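Local coordinates for protein methylglyoxal reductase (NADPH-dependent) (PDB 6KWS) that probably reduces methylglyoxal with NADPH as hydride donor, as an extended short-chain dehydrogenase/reductase of the dihydroflavonol-4-reductase subfamily, at residues I230-V238 with L263-V274; P194-S202 with N212-S220. The protein carries 1 engineered substitution. All coordinates share one frame; numbering follows the deposited sequence.

Contact 1. Residues I230-V238 with L263-V274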
# COMPACT_ATOMS: atom_id res chain seq x y z
N ILE A 230 1.40 20.22 -17.53
CA ILE A 230 1.29 19.46 -16.28
C ILE A 230 0.68 18.10 -16.60
O ILE A 230 -0.34 18.05 -17.31
CB ILE A 230 0.44 20.22 -15.28
CG1 ILE A 230 1.17 21.51 -14.89
CG2 ILE A 230 0.08 19.33 -14.10
CD1 ILE A 230 0.33 22.44 -14.08
N PRO A 231 1.24 16.99 -16.10
CA PRO A 231 0.67 15.69 -16.44
C PRO A 231 -0.79 15.61 -16.01
O PRO A 231 -1.25 16.33 -15.12
CB PRO A 231 1.53 14.69 -15.65
CG PRO A 231 2.73 15.45 -15.22
CD PRO A 231 2.28 16.88 -15.07
N ALA A 232 -1.53 14.75 -16.69
CA ALA A 232 -2.83 14.36 -16.20
C ALA A 232 -2.62 13.17 -15.27
O ALA A 232 -1.96 12.19 -15.63
CB ALA A 232 -3.78 14.00 -17.35
N SER A 233 -3.10 13.32 -14.04
CA SER A 233 -3.05 12.26 -13.05
C SER A 233 -4.14 12.61 -12.07
O SER A 233 -4.24 13.76 -11.64
CB SER A 233 -1.70 12.19 -12.32
OG SER A 233 -0.69 11.70 -13.19
N LYS A 234 -4.97 11.63 -11.74
CA LYS A 234 -5.98 11.95 -10.76
C LYS A 234 -6.43 10.66 -10.09
O LYS A 234 -6.28 9.57 -10.65
CB LYS A 234 -7.14 12.68 -11.43
CG LYS A 234 -7.96 11.85 -12.34
CD LYS A 234 -8.82 12.79 -13.16
CE LYS A 234 -10.13 12.18 -13.55
NZ LYS A 234 -10.43 12.57 -14.93
N GLY A 235 -6.94 10.81 -8.87
CA GLY A 235 -7.51 9.68 -8.18
C GLY A 235 -7.66 9.99 -6.70
O GLY A 235 -7.58 11.15 -6.28
N GLY A 236 -7.94 8.95 -5.94
CA GLY A 236 -7.86 9.07 -4.52
C GLY A 236 -6.43 8.90 -4.05
O GLY A 236 -5.61 8.27 -4.71
N TRP A 237 -6.13 9.47 -2.90
CA TRP A 237 -4.81 9.33 -2.31
C TRP A 237 -5.00 9.12 -0.82
O TRP A 237 -6.07 9.41 -0.26
CB TRP A 237 -3.94 10.58 -2.59
CG TRP A 237 -4.47 11.72 -1.79
CD1 TRP A 237 -5.51 12.55 -2.12
CD2 TRP A 237 -4.07 12.08 -0.47
NE1 TRP A 237 -5.76 13.42 -1.08
CE2 TRP A 237 -4.89 13.16 -0.06
CE3 TRP A 237 -3.09 11.60 0.41
CZ2 TRP A 237 -4.75 13.76 1.18
CZ3 TRP A 237 -2.95 12.20 1.63
CH2 TRP A 237 -3.78 13.27 2.01
N VAL A 238 -3.95 8.65 -0.17
CA VAL A 238 -3.91 8.52 1.29
C VAL A 238 -2.45 8.52 1.69
O VAL A 238 -1.59 8.05 0.93
CB VAL A 238 -4.65 7.23 1.73
CG1 VAL A 238 -3.99 6.04 1.09
CG2 VAL A 238 -4.64 7.09 3.22
N LEU A 263 -8.73 2.65 2.44
CA LEU A 263 -7.87 3.72 2.93
C LEU A 263 -7.78 4.79 1.87
O LEU A 263 -7.08 4.64 0.86
CB LEU A 263 -6.49 3.21 3.34
CG LEU A 263 -6.69 3.21 4.86
CD1 LEU A 263 -7.29 1.88 5.32
CD2 LEU A 263 -5.49 3.64 5.66
N ASN A 264 -8.52 5.87 2.12
CA ASN A 264 -8.52 7.02 1.22
C ASN A 264 -8.81 8.27 2.03
O ASN A 264 -9.79 8.34 2.77
CB ASN A 264 -9.55 6.86 0.11
CG ASN A 264 -9.49 8.00 -0.89
OD1 ASN A 264 -8.66 8.00 -1.79
ND2 ASN A 264 -10.35 8.99 -0.72
N SER A 265 -7.93 9.26 1.88
CA SER A 265 -8.07 10.55 2.51
C SER A 265 -8.79 11.59 1.65
O SER A 265 -9.32 12.57 2.19
CB SER A 265 -6.69 11.07 2.87
OG SER A 265 -6.78 12.20 3.72
N GLY A 266 -8.79 11.44 0.33
CA GLY A 266 -9.34 12.48 -0.49
C GLY A 266 -8.97 12.28 -1.94
O GLY A 266 -8.47 11.22 -2.34
N ARG A 267 -9.21 13.32 -2.72
CA ARG A 267 -9.04 13.28 -4.16
C ARG A 267 -7.96 14.27 -4.56
O ARG A 267 -7.71 15.27 -3.87
CB ARG A 267 -10.36 13.59 -4.86
CG ARG A 267 -11.44 12.56 -4.63
CD ARG A 267 -11.00 11.20 -5.14
NE ARG A 267 -12.14 10.40 -5.61
CZ ARG A 267 -12.03 9.35 -6.42
NH1 ARG A 267 -10.84 8.95 -6.86
NH2 ARG A 267 -13.13 8.69 -6.81
N PHE A 268 -7.29 13.99 -5.68
CA PHE A 268 -6.30 14.92 -6.20
C PHE A 268 -6.30 14.86 -7.72
O PHE A 268 -6.67 13.84 -8.32
CB PHE A 268 -4.88 14.61 -5.70
CG PHE A 268 -4.25 13.46 -6.41
CD1 PHE A 268 -4.57 12.15 -6.06
CD2 PHE A 268 -3.39 13.67 -7.47
CE1 PHE A 268 -4.02 11.07 -6.74
CE2 PHE A 268 -2.84 12.60 -8.15
CZ PHE A 268 -3.15 11.30 -7.79
N THR A 269 -5.86 15.96 -8.33
CA THR A 269 -5.29 15.93 -9.67
C THR A 269 -3.87 16.47 -9.60
O THR A 269 -3.42 16.99 -8.58
CB THR A 269 -6.11 16.75 -10.67
OG1 THR A 269 -5.72 18.13 -10.59
CG2 THR A 269 -7.59 16.61 -10.39
N SER A 270 -3.14 16.35 -10.71
CA SER A 270 -1.77 16.86 -10.72
C SER A 270 -1.74 18.35 -10.41
O SER A 270 -0.81 18.83 -9.77
CB SER A 270 -1.10 16.59 -12.05
OG SER A 270 -0.76 15.22 -12.13
N GLN A 271 -2.77 19.08 -10.85
CA GLN A 271 -2.82 20.50 -10.54
C GLN A 271 -2.92 20.72 -9.03
O GLN A 271 -2.37 21.70 -8.51
CB GLN A 271 -3.99 21.15 -11.27
CG GLN A 271 -4.10 22.63 -11.04
CD GLN A 271 -3.01 23.42 -11.76
OE1 GLN A 271 -2.88 23.36 -12.99
NE2 GLN A 271 -2.23 24.18 -10.99
N SER A 272 -3.58 19.81 -8.31
CA SER A 272 -3.61 19.92 -6.86
C SER A 272 -2.21 19.93 -6.30
O SER A 272 -1.89 20.73 -5.41
CB SER A 272 -4.40 18.76 -6.26
OG SER A 272 -5.67 18.67 -6.86
N LEU A 273 -1.35 19.06 -6.82
CA LEU A 273 0.01 18.93 -6.30
C LEU A 273 0.85 20.13 -6.67
O LEU A 273 1.57 20.68 -5.82
CB LEU A 273 0.63 17.65 -6.83
CG LEU A 273 -0.26 16.42 -6.69
CD1 LEU A 273 0.47 15.20 -7.23
CD2 LEU A 273 -0.67 16.23 -5.23
N VAL A 274 0.80 20.54 -7.94
CA VAL A 274 1.46 21.76 -8.41
C VAL A 274 1.14 22.94 -7.49
O VAL A 274 2.04 23.59 -6.95
CB VAL A 274 1.08 22.07 -9.86
CG1 VAL A 274 1.70 23.38 -10.29
CG2 VAL A 274 1.53 20.93 -10.77
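A classic beta bulge, Ser265 and Gly266 opposite Trp237, interrupts the antiparallel ladder where strands 234-239 and 260-269 pair in the mixed sheet of this Rossmann-type reductase. Both bulge residues face Trp237: its carbonyl O accepts Ser265 N at 2.8 Å and, weakly, Gly266 N, while Trp237 N donates to Gly266 O. Further along, Gly235 and Phe268 form a hydrogen-bonded pair with bonds in both directions; the one from Phe268 N to Gly235 O is 2.9 Å long.

Trp237 and Phe268 project from one side of the sheet. With chi1 at 70°, the indole CG sits between its own backbone N and carbonyl carbon, which turns the ring across the neighbouring strand; Ser265 CB then lies 3.8 Å from the centroid of the six-membered ring, 16° off its normal, a CH-pi contact. The backbone of Lys234 and Gly235 passes over one face of the Phe268 ring.

On the opposite side of the sheet, the Arg267 side chain folds back over Gly235 and Gly236, and its NH1 forms a salt bridge with Glu136. Thr269 is the N-cap of helix 270-280 and forms a capping box with Ser272, whose OG accepts Thr269 N at 3.1 Å. Beyond it, Ile230 and Val274 meet tip to tip, with CD1 of Ile230 3.8 Å from CG2 of Val274.

Contact 2. Residues P194-S202 with N212-S220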
# COMPACT_ATOMS: atom_id res chain seq x y z
N PRO A 194 -5.62 0.70 0.03
CA PRO A 194 -5.34 2.13 -0.15
C PRO A 194 -5.47 2.56 -1.60
O PRO A 194 -5.26 1.78 -2.53
CB PRO A 194 -3.89 2.24 0.33
CG PRO A 194 -3.31 0.92 -0.01
CD PRO A 194 -4.39 -0.10 0.09
N SER A 195 -5.81 3.84 -1.78
CA SER A 195 -5.69 4.45 -3.10
C SER A 195 -4.22 4.75 -3.38
O SER A 195 -3.35 4.03 -2.87
CB SER A 195 -6.53 5.72 -3.21
OG SER A 195 -6.85 6.23 -1.94
N PHE A 196 -3.92 5.77 -4.19
CA PHE A 196 -2.52 6.14 -4.40
C PHE A 196 -1.88 6.55 -3.08
O PHE A 196 -2.40 7.40 -2.36
CB PHE A 196 -2.38 7.28 -5.41
CG PHE A 196 -2.80 6.92 -6.78
CD1 PHE A 196 -2.02 6.08 -7.57
CD2 PHE A 196 -3.99 7.43 -7.31
CE1 PHE A 196 -2.41 5.74 -8.86
CE2 PHE A 196 -4.40 7.10 -8.61
CZ PHE A 196 -3.61 6.25 -9.37
N VAL A 197 -0.75 5.93 -2.76
CA VAL A 197 -0.11 6.14 -1.47
C VAL A 197 0.97 7.21 -1.60
O VAL A 197 1.97 7.02 -2.30
CB VAL A 197 0.47 4.84 -0.92
CG1 VAL A 197 1.16 5.13 0.37
CG2 VAL A 197 -0.62 3.79 -0.75
N PHE A 198 0.76 8.34 -0.93
CA PHE A 198 1.70 9.45 -0.87
C PHE A 198 2.40 9.43 0.48
O PHE A 198 2.08 8.63 1.36
CB PHE A 198 0.99 10.79 -1.06
CG PHE A 198 0.43 11.00 -2.42
CD1 PHE A 198 0.86 10.24 -3.49
CD2 PHE A 198 -0.54 11.97 -2.64
CE1 PHE A 198 0.33 10.43 -4.76
CE2 PHE A 198 -1.08 12.18 -3.91
CZ PHE A 198 -0.63 11.41 -4.98
N GLY A 199 3.34 10.35 0.67
CA GLY A 199 3.96 10.53 1.96
C GLY A 199 5.43 10.22 1.91
O GLY A 199 5.93 9.60 0.97
N PRO A 200 6.16 10.64 2.95
CA PRO A 200 7.61 10.41 2.98
C PRO A 200 7.96 8.96 3.27
O PRO A 200 7.16 8.20 3.83
CB PRO A 200 8.05 11.31 4.13
CG PRO A 200 6.86 11.17 5.09
CD PRO A 200 5.67 11.25 4.19
N GLN A 201 9.19 8.59 2.93
CA GLN A 201 9.76 7.33 3.41
C GLN A 201 10.15 7.39 4.89
O GLN A 201 10.41 8.46 5.45
CB GLN A 201 10.98 6.95 2.58
CG GLN A 201 10.75 7.11 1.12
CD GLN A 201 11.42 6.03 0.34
OE1 GLN A 201 12.60 6.13 0.01
NE2 GLN A 201 10.67 4.97 0.04
N SER A 202 10.20 6.23 5.53
CA SER A 202 10.52 6.21 6.95
C SER A 202 11.88 6.83 7.23
O SER A 202 12.13 7.33 8.33
CB SER A 202 10.48 4.78 7.50
OG SER A 202 9.33 4.09 7.07
N ASN A 212 10.56 4.57 -6.49
CA ASN A 212 9.90 3.39 -7.03
C ASN A 212 8.47 3.25 -6.52
O ASN A 212 7.77 2.30 -6.90
CB ASN A 212 10.75 2.14 -6.72
CG ASN A 212 11.97 2.00 -7.66
OD1 ASN A 212 11.97 2.53 -8.78
ND2 ASN A 212 12.99 1.28 -7.20
N THR A 213 8.00 4.21 -5.71
CA THR A 213 6.70 4.21 -5.06
C THR A 213 5.71 5.08 -5.83
O THR A 213 5.98 5.57 -6.94
CB THR A 213 6.78 4.73 -3.61
OG1 THR A 213 6.67 6.17 -3.59
CG2 THR A 213 8.10 4.32 -2.94
N SER A 214 4.54 5.30 -5.22
CA SER A 214 3.52 6.15 -5.81
C SER A 214 3.79 7.64 -5.59
O SER A 214 3.16 8.48 -6.24
CB SER A 214 2.16 5.79 -5.24
OG SER A 214 1.17 6.29 -6.10
N SER A 215 4.69 7.97 -4.67
CA SER A 215 5.10 9.36 -4.52
C SER A 215 5.82 9.88 -5.76
O SER A 215 6.05 11.09 -5.85
CB SER A 215 5.99 9.51 -3.27
OG SER A 215 5.22 9.59 -2.07
N GLU A 216 6.17 9.01 -6.72
CA GLU A 216 6.75 9.45 -7.99
C GLU A 216 5.82 10.37 -8.77
O GLU A 216 6.30 11.25 -9.49
CB GLU A 216 7.15 8.25 -8.85
CG GLU A 216 7.57 8.61 -10.29
CD GLU A 216 9.01 9.24 -10.37
OE1 GLU A 216 9.78 9.18 -9.37
OE2 GLU A 216 9.35 9.82 -11.43
N ILE A 217 4.50 10.21 -8.63
CA ILE A 217 3.57 11.23 -9.13
C ILE A 217 4.00 12.61 -8.66
O ILE A 217 4.13 13.55 -9.45
CB ILE A 217 2.14 10.89 -8.69
CG1 ILE A 217 1.83 9.46 -9.12
CG2 ILE A 217 1.14 11.87 -9.26
CD1 ILE A 217 0.45 9.01 -8.80
N ILE A 218 4.27 12.73 -7.35
CA ILE A 218 4.74 13.99 -6.79
C ILE A 218 6.14 14.32 -7.30
O ILE A 218 6.42 15.45 -7.72
CB ILE A 218 4.71 13.91 -5.25
CG1 ILE A 218 3.24 13.80 -4.80
CG2 ILE A 218 5.40 15.10 -4.63
CD1 ILE A 218 3.05 13.40 -3.36
N ASN A 219 7.03 13.33 -7.27
CA ASN A 219 8.40 13.52 -7.75
C ASN A 219 8.42 13.99 -9.20
O ASN A 219 9.23 14.85 -9.56
CB ASN A 219 9.17 12.21 -7.61
CG ASN A 219 10.66 12.43 -7.52
OD1 ASN A 219 11.10 13.48 -7.07
ND2 ASN A 219 11.44 11.45 -7.95
N SER A 220 7.54 13.44 -10.04
CA SER A 220 7.57 13.79 -11.45
C SER A 220 7.22 15.26 -11.67
O SER A 220 7.70 15.88 -12.63
CB SER A 220 6.64 12.87 -12.24
OG SER A 220 5.30 13.28 -12.08
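Phe198 and Ile218 make the tight end of this contact. The methyl CD1 of Ile218 stands over one face of the phenyl ring, 3.9 Å from its centroid and 18° off the normal, a CH-pi contact displaced toward the CG side: CD1 of Ile218 is 3.7 Å from CG of Phe198. The isoleucine can reach so far because its chain is extended at chi2 (167°). At the ring's edge, Phe198 CE1 lies 3.7 Å from Ser214 O and a little farther from CD1 of Ile217. Phe268 meets the same phenylalanine edge-to-face, so the ring also meets strand 260-269, which lies beyond 234-239 in the sheet.

A polar bond runs beside this packing: Ser215 OG donates to Gly199 O over 3.1 Å, tilted 25° from the carbonyl plane. These contacts lie within a beta-alpha-beta unit, in which strand 196-198 leads through helix 216-222 to the parallel strand 234-239. The turn entering the helix is a type I beta turn from Thr213 to Glu216, with Thr213 OG1 capping Ser215 N. Ser214 CB lies beside the carbonyl O of Val197; Val197 belongs to the NADPH site, and its side chain touches Phe12, another residue of that site.

Toward solvent the packing thins. Phe196 is exposed; Ile217 CD1 lies over one face of its ring, 4.0 Å from Phe196 CD1, the two side chains crossing at about a right angle, while Ser214 OG approaches the ring edge. Near the other end of the segment, Gln201 and Thr213 are both partly exposed and make a sparse contact, Gln201 NE2 lying 4.0 Å from Thr213 CG2.

How the contacts relate
Both contacts include a strand at the same end of the mixed sheet, where strand 234-239 lies between 260-269 and the outermost strand 196-198. Contact 1 pairs strands side by side and buries 849 Å², its backbone ladder flanked by large side chains such as Trp237, Phe268 and Ile230; contact 2 sets a helix against a strand, buries 371 Å² and relies mainly on side chains, with a serine-to-carbonyl hydrogen bond. Each mixes buried and more exposed residues, although contact 2 lies nearer the chain centre, about 10 Å against 16 Å between centres. They meet directly: Val238 N and Phe196 O are 3.0 Å apart, a probable hydrogen bond, and Leu273 of contact 1 touches Ile217 and Ile218 of contact 2.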